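PDB 5J78: acetaldehyde dehydrogenase (Acetylating) from Geobacillus thermoglucosidasius, which probably catalyses the reversible, CoA- and NAD-dependent interconversion of acetaldehyde and acetyl-CoA. Local coordinates for residues 240-253 and 389-402. Numbering follows the deposited sequence.
Sequences GPGNVPVYIHESAN and VGGLGHTVGIHAED. With ACT (acetate ion), chain E.
His399 lays the edge of its imidazole against Val246, CD2 standing 3.5 Å from Val246 CG1, a methyl held anti to the backbone N (chi1 180°). The backbones beneath run parallel, strand axes 12° apart: His399 N donates to Tyr247 O at 2.7 Å, and His399 O receives His249 N. One rung earlier, Tyr247 N donates to Gly397 O, while the Tyr247 ring lies alongside Ile398, Tyr247 CD2 to Ile398 CD1 3.7 Å; its OH bonds Asp282. At the other end Asn243, its CG anti to the backbone N, brings ND2 to 3.2 Å from Val389 O; ND2 is hydrogen-bonded to the carbonyls of Leu386 and Ser360. Nearby, Gly242 CA sits over one face of the His394 ring, 4.0 Å from the centroid and 28° off its normal, a CH-pi contact, and Gly242 N is hydrogen-bonded to OD1 of the sulfinoalanine that Cys273 has become. A 2.8 Å hydrogen bond between His394 ND1 and Thr395 OG1 helps fix the ring's rotation. Without the imidazole, as with an alanine at His394, Gly242 CA would probably lose its aromatic cover and Thr395 OG1 this partner. The paired strands are adjacent in a parallel sheet, 276-282 flanking 244-248 and 415-420 flanking 395-399, with helix 376-388 packed on Pro245, Tyr247 and Val396.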
loop_
_atom_site.group_PDB
_atom_site.type_symbol
_atom_site.label_atom_id
_atom_site.label_comp_id
_atom_site.label_asym_id
_atom_site.label_seq_id
_atom_site.Cartn_x
_atom_site.Cartn_y
_atom_site.Cartn_z
ATOM N N GLY A 240 -8.903 16.606 -16.866
ATOM C CA GLY A 240 -8.780 15.436 -17.702
ATOM C C GLY A 240 -8.121 15.873 -18.992
ATOM O O GLY A 240 -8.038 17.068 -19.269
ATOM N N PRO A 241 -7.644 14.911 -19.783
ATOM C CA PRO A 241 -7.045 15.222 -21.083
ATOM C C PRO A 241 -8.097 15.554 -22.148
ATOM O O PRO A 241 -9.268 15.174 -22.026
ATOM C CB PRO A 241 -6.288 13.926 -21.423
ATOM C CG PRO A 241 -7.096 12.859 -20.775
ATOM C CD PRO A 241 -7.519 13.478 -19.452
ATOM N N GLY A 242 -7.663 16.282 -23.176
ATOM C CA GLY A 242 -8.492 16.590 -24.325
ATOM C C GLY A 242 -8.185 15.698 -25.515
ATOM O O GLY A 242 -7.111 15.107 -25.609
ATOM N N ASN A 243 -9.143 15.581 -26.419
ATOM C CA ASN A 243 -8.897 14.996 -27.723
ATOM C C ASN A 243 -9.962 15.543 -28.627
ATOM O O ASN A 243 -10.841 14.816 -29.070
ATOM C CB ASN A 243 -8.932 13.476 -27.707
ATOM C CG ASN A 243 -8.488 12.882 -29.043
ATOM O OD1 ASN A 243 -7.723 13.503 -29.756
ATOM N ND2 ASN A 243 -8.969 11.693 -29.382
ATOM N N VAL A 244 -9.861 16.842 -28.882
ATOM C CA VAL A 244 -10.996 17.640 -29.335
ATOM C C VAL A 244 -11.364 17.436 -30.804
ATOM O O VAL A 244 -10.566 17.737 -31.692
ATOM C CB VAL A 244 -10.723 19.118 -29.125
ATOM C CG1 VAL A 244 -11.888 19.972 -29.652
ATOM C CG2 VAL A 244 -10.456 19.394 -27.649
ATOM N N PRO A 245 -12.588 16.936 -31.057
ATOM C CA PRO A 245 -13.087 16.830 -32.427
ATOM C C PRO A 245 -13.833 18.085 -32.817
ATOM O O PRO A 245 -14.551 18.632 -31.977
ATOM C CB PRO A 245 -14.016 15.621 -32.358
ATOM C CG PRO A 245 -14.601 15.712 -30.963
ATOM C CD PRO A 245 -13.479 16.246 -30.097
ATOM N N VAL A 246 -13.665 18.538 -34.058
ATOM C CA VAL A 246 -14.349 19.733 -34.533
ATOM C C VAL A 246 -15.074 19.429 -35.837
ATOM O O VAL A 246 -14.483 18.924 -36.799
ATOM C CB VAL A 246 -13.372 20.920 -34.720
ATOM C CG1 VAL A 246 -14.109 22.166 -35.220
ATOM C CG2 VAL A 246 -12.696 21.231 -33.424
ATOM N N TYR A 247 -16.368 19.737 -35.842
ATOM C CA TYR A 247 -17.260 19.489 -36.991
ATOM C C TYR A 247 -17.376 20.741 -37.846
ATOM O O TYR A 247 -17.749 21.798 -37.336
ATOM C CB TYR A 247 -18.643 19.059 -36.485
ATOM C CG TYR A 247 -19.711 18.799 -37.529
ATOM C CD1 TYR A 247 -19.411 18.178 -38.741
ATOM C CD2 TYR A 247 -21.043 19.146 -37.282
ATOM C CE1 TYR A 247 -20.409 17.934 -39.692
ATOM C CE2 TYR A 247 -22.039 18.902 -38.222
ATOM C CZ TYR A 247 -21.715 18.292 -39.423
ATOM O OH TYR A 247 -22.705 18.049 -40.349
ATOM N N ILE A 248 -17.038 20.637 -39.134
ATOM C CA ILE A 248 -17.318 21.726 -40.072
ATOM C C ILE A 248 -18.521 21.297 -40.902
ATOM O O ILE A 248 -18.433 20.411 -41.748
ATOM C CB ILE A 248 -16.124 22.080 -40.998
ATOM C CG1 ILE A 248 -14.850 22.314 -40.180
ATOM C CG2 ILE A 248 -16.453 23.346 -41.824
ATOM C CD1 ILE A 248 -13.579 22.535 -41.016
ATOM N N HIS A 249 -19.652 21.927 -40.618
ATOM C CA HIS A 249 -20.911 21.642 -41.298
ATOM C C HIS A 249 -20.964 22.412 -42.623
ATOM O O HIS A 249 -20.351 23.477 -42.744
ATOM C CB HIS A 249 -22.069 22.034 -40.380
ATOM C CG HIS A 249 -23.420 21.939 -41.009
ATOM N ND1 HIS A 249 -24.171 23.054 -41.316
ATOM C CD2 HIS A 249 -24.173 20.868 -41.353
ATOM C CE1 HIS A 249 -25.319 22.673 -41.845
ATOM N NE2 HIS A 249 -25.350 21.353 -41.869
ATOM N N GLU A 250 -21.701 21.886 -43.603
ATOM C CA GLU A 250 -21.767 22.492 -44.940
ATOM C C GLU A 250 -22.190 23.959 -44.904
ATOM O O GLU A 250 -21.905 24.718 -45.831
ATOM C CB GLU A 250 -22.722 21.694 -45.830
ATOM C CG GLU A 250 -24.189 22.047 -45.664
ATOM C CD GLU A 250 -25.126 21.039 -46.330
ATOM O OE1 GLU A 250 -26.326 21.354 -46.478
ATOM O OE2 GLU A 250 -24.668 19.935 -46.702
ATOM N N SER A 251 -22.856 24.364 -43.829
ATOM C CA SER A 251 -23.315 25.748 -43.699
ATOM C C SER A 251 -22.218 26.720 -43.257
ATOM O O SER A 251 -22.468 27.916 -43.153
ATOM C CB SER A 251 -24.476 25.829 -42.703
ATOM O OG SER A 251 -24.067 25.435 -41.404
ATOM N N ALA A 252 -21.013 26.215 -42.986
ATOM C CA ALA A 252 -19.933 27.060 -42.447
ATOM C C ALA A 252 -19.361 28.066 -43.434
ATOM O O ALA A 252 -19.180 27.752 -44.612
ATOM C CB ALA A 252 -18.801 26.188 -41.940
ATOM N N ASN A 253 -19.053 29.262 -42.935
ATOM C CA ASN A 253 -18.092 30.159 -43.591
ATOM C C ASN A 253 -16.698 29.494 -43.599
ATOM O O ASN A 253 -15.973 29.567 -42.604
ATOM C CB ASN A 253 -18.057 31.510 -42.858
ATOM C CG ASN A 253 -17.149 32.548 -43.536
ATOM O OD1 ASN A 253 -16.185 32.210 -44.231
ATOM N ND2 ASN A 253 -17.455 33.829 -43.310
ATOM N N VAL A 389 -11.410 8.132 -27.005
ATOM C CA VAL A 389 -9.947 7.955 -27.014
ATOM C C VAL A 389 -9.236 9.101 -26.256
ATOM O O VAL A 389 -8.391 9.798 -26.817
ATOM C CB VAL A 389 -9.370 7.880 -28.471
ATOM C CG1 VAL A 389 -7.945 7.348 -28.460
ATOM C CG2 VAL A 389 -10.214 6.988 -29.345
ATOM N N GLY A 390 -9.605 9.330 -25.006
ATOM C CA GLY A 390 -8.869 10.259 -24.156
ATOM C C GLY A 390 -9.242 11.734 -24.245
ATOM O O GLY A 390 -8.366 12.592 -24.124
ATOM N N GLY A 391 -10.524 12.031 -24.452
ATOM C CA GLY A 391 -11.016 13.396 -24.435
ATOM C C GLY A 391 -12.337 13.625 -23.697
ATOM O O GLY A 391 -12.877 14.722 -23.749
ATOM N N LEU A 392 -12.874 12.616 -23.013
ATOM C CA LEU A 392 -14.208 12.763 -22.410
ATOM C C LEU A 392 -14.302 13.880 -21.366
ATOM O O LEU A 392 -13.449 14.022 -20.488
ATOM C CB LEU A 392 -14.659 11.448 -21.771
ATOM C CG LEU A 392 -15.060 10.344 -22.763
ATOM C CD1 LEU A 392 -15.163 9.010 -22.031
ATOM C CD2 LEU A 392 -16.348 10.669 -23.479
ATOM N N GLY A 393 -15.370 14.658 -21.477
ATOM C CA GLY A 393 -15.653 15.733 -20.551
ATOM C C GLY A 393 -14.920 17.018 -20.873
ATOM O O GLY A 393 -15.176 18.023 -20.231
ATOM N N HIS A 394 -14.024 17.016 -21.863
ATOM C CA HIS A 394 -13.164 18.190 -22.043
ATOM C C HIS A 394 -13.798 19.233 -22.959
ATOM O O HIS A 394 -14.562 20.080 -22.478
ATOM C CB HIS A 394 -11.790 17.757 -22.538
ATOM C CG HIS A 394 -10.725 18.766 -22.275
ATOM N ND1 HIS A 394 -10.727 20.014 -22.855
ATOM C CD2 HIS A 394 -9.641 18.729 -21.463
ATOM C CE1 HIS A 394 -9.673 20.692 -22.445
ATOM N NE2 HIS A 394 -8.998 19.937 -21.596
ATOM N N THR A 395 -13.513 19.163 -24.265
ATOM C CA THR A 395 -13.955 20.183 -25.215
ATOM C C THR A 395 -14.322 19.585 -26.565
ATOM O O THR A 395 -13.702 18.624 -27.007
ATOM C CB THR A 395 -12.862 21.232 -25.422
ATOM O OG1 THR A 395 -12.452 21.733 -24.155
ATOM C CG2 THR A 395 -13.347 22.401 -26.264
ATOM N N VAL A 396 -15.366 20.133 -27.183
ATOM C CA VAL A 396 -15.654 19.894 -28.598
ATOM C C VAL A 396 -15.865 21.219 -29.325
ATOM O O VAL A 396 -16.072 22.266 -28.695
ATOM C CB VAL A 396 -16.921 19.014 -28.816
ATOM C CG1 VAL A 396 -16.708 17.603 -28.306
ATOM C CG2 VAL A 396 -18.120 19.634 -28.164
ATOM N N GLY A 397 -15.820 21.167 -30.655
ATOM C CA GLY A 397 -16.111 22.323 -31.481
ATOM C C GLY A 397 -17.032 22.020 -32.654
ATOM O O GLY A 397 -17.137 20.876 -33.119
ATOM N N ILE A 398 -17.706 23.062 -33.127
ATOM C CA ILE A 398 -18.464 22.984 -34.373
ATOM C C ILE A 398 -18.436 24.336 -35.080
ATOM O O ILE A 398 -18.538 25.379 -34.426
ATOM C CB ILE A 398 -19.943 22.549 -34.129
ATOM C CG1 ILE A 398 -20.760 22.676 -35.418
ATOM C CG2 ILE A 398 -20.585 23.388 -33.010
ATOM C CD1 ILE A 398 -22.156 22.056 -35.343
ATOM N N HIS A 399 -18.285 24.304 -36.409
ATOM C CA HIS A 399 -18.408 25.501 -37.247
ATOM C C HIS A 399 -19.625 25.398 -38.147
ATOM O O HIS A 399 -19.736 24.467 -38.944
ATOM C CB HIS A 399 -17.152 25.704 -38.084
ATOM C CG HIS A 399 -15.954 26.043 -37.262
ATOM N ND1 HIS A 399 -15.636 27.339 -36.911
ATOM C CD2 HIS A 399 -15.023 25.255 -36.683
ATOM C CE1 HIS A 399 -14.541 27.333 -36.170
ATOM N NE2 HIS A 399 -14.152 26.080 -36.015
ATOM N N ALA A 400 -20.523 26.375 -38.038
ATOM C CA ALA A 400 -21.816 26.268 -38.702
ATOM C C ALA A 400 -22.587 27.573 -38.614
ATOM O O ALA A 400 -22.390 28.343 -37.689
ATOM C CB ALA A 400 -22.622 25.124 -38.086
ATOM N N GLU A 401 -23.448 27.841 -39.598
ATOM C CA GLU A 401 -24.336 29.004 -39.528
ATOM C C GLU A 401 -25.802 28.584 -39.386
ATOM O O GLU A 401 -26.683 29.411 -39.155
ATOM C CB GLU A 401 -24.141 29.887 -40.762
ATOM C CG GLU A 401 -22.726 30.466 -40.878
ATOM C CD GLU A 401 -22.334 31.330 -39.682
ATOM O OE1 GLU A 401 -23.238 31.878 -39.012
ATOM O OE2 GLU A 401 -21.120 31.460 -39.408
ATOM N N ASP A 402 -26.044 27.288 -39.509
ATOM C CA ASP A 402 -27.373 26.723 -39.349
ATOM C C ASP A 402 -27.638 26.495 -37.859
ATOM O O ASP A 402 -27.134 25.533 -37.280
ATOM C CB ASP A 402 -27.480 25.414 -40.146
ATOM C CG ASP A 402 -28.898 24.871 -40.208
ATOM O OD1 ASP A 402 -29.680 25.098 -39.263
ATOM O OD2 ASP A 402 -29.224 24.192 -41.204
HETATM C C ACT E . -6.513 23.296 -21.059
HETATM O O ACT E . -6.932 22.282 -20.470
HETATM O OXT ACT E . -6.819 23.380 -22.274
HETATM C CH3 ACT E . -5.703 24.336 -20.343
HETATM O O HOH W 1 -7.003 19.589 -19.375
HETATM O O HOH W 2 -10.844 13.736 -20.217
HETATM O O HOH W 3 -11.933 16.619 -25.788
HETATM O O HOH W 4 -17.375 18.314 -32.374
HETATM O O HOH W 5 -19.015 29.686 -39.975
#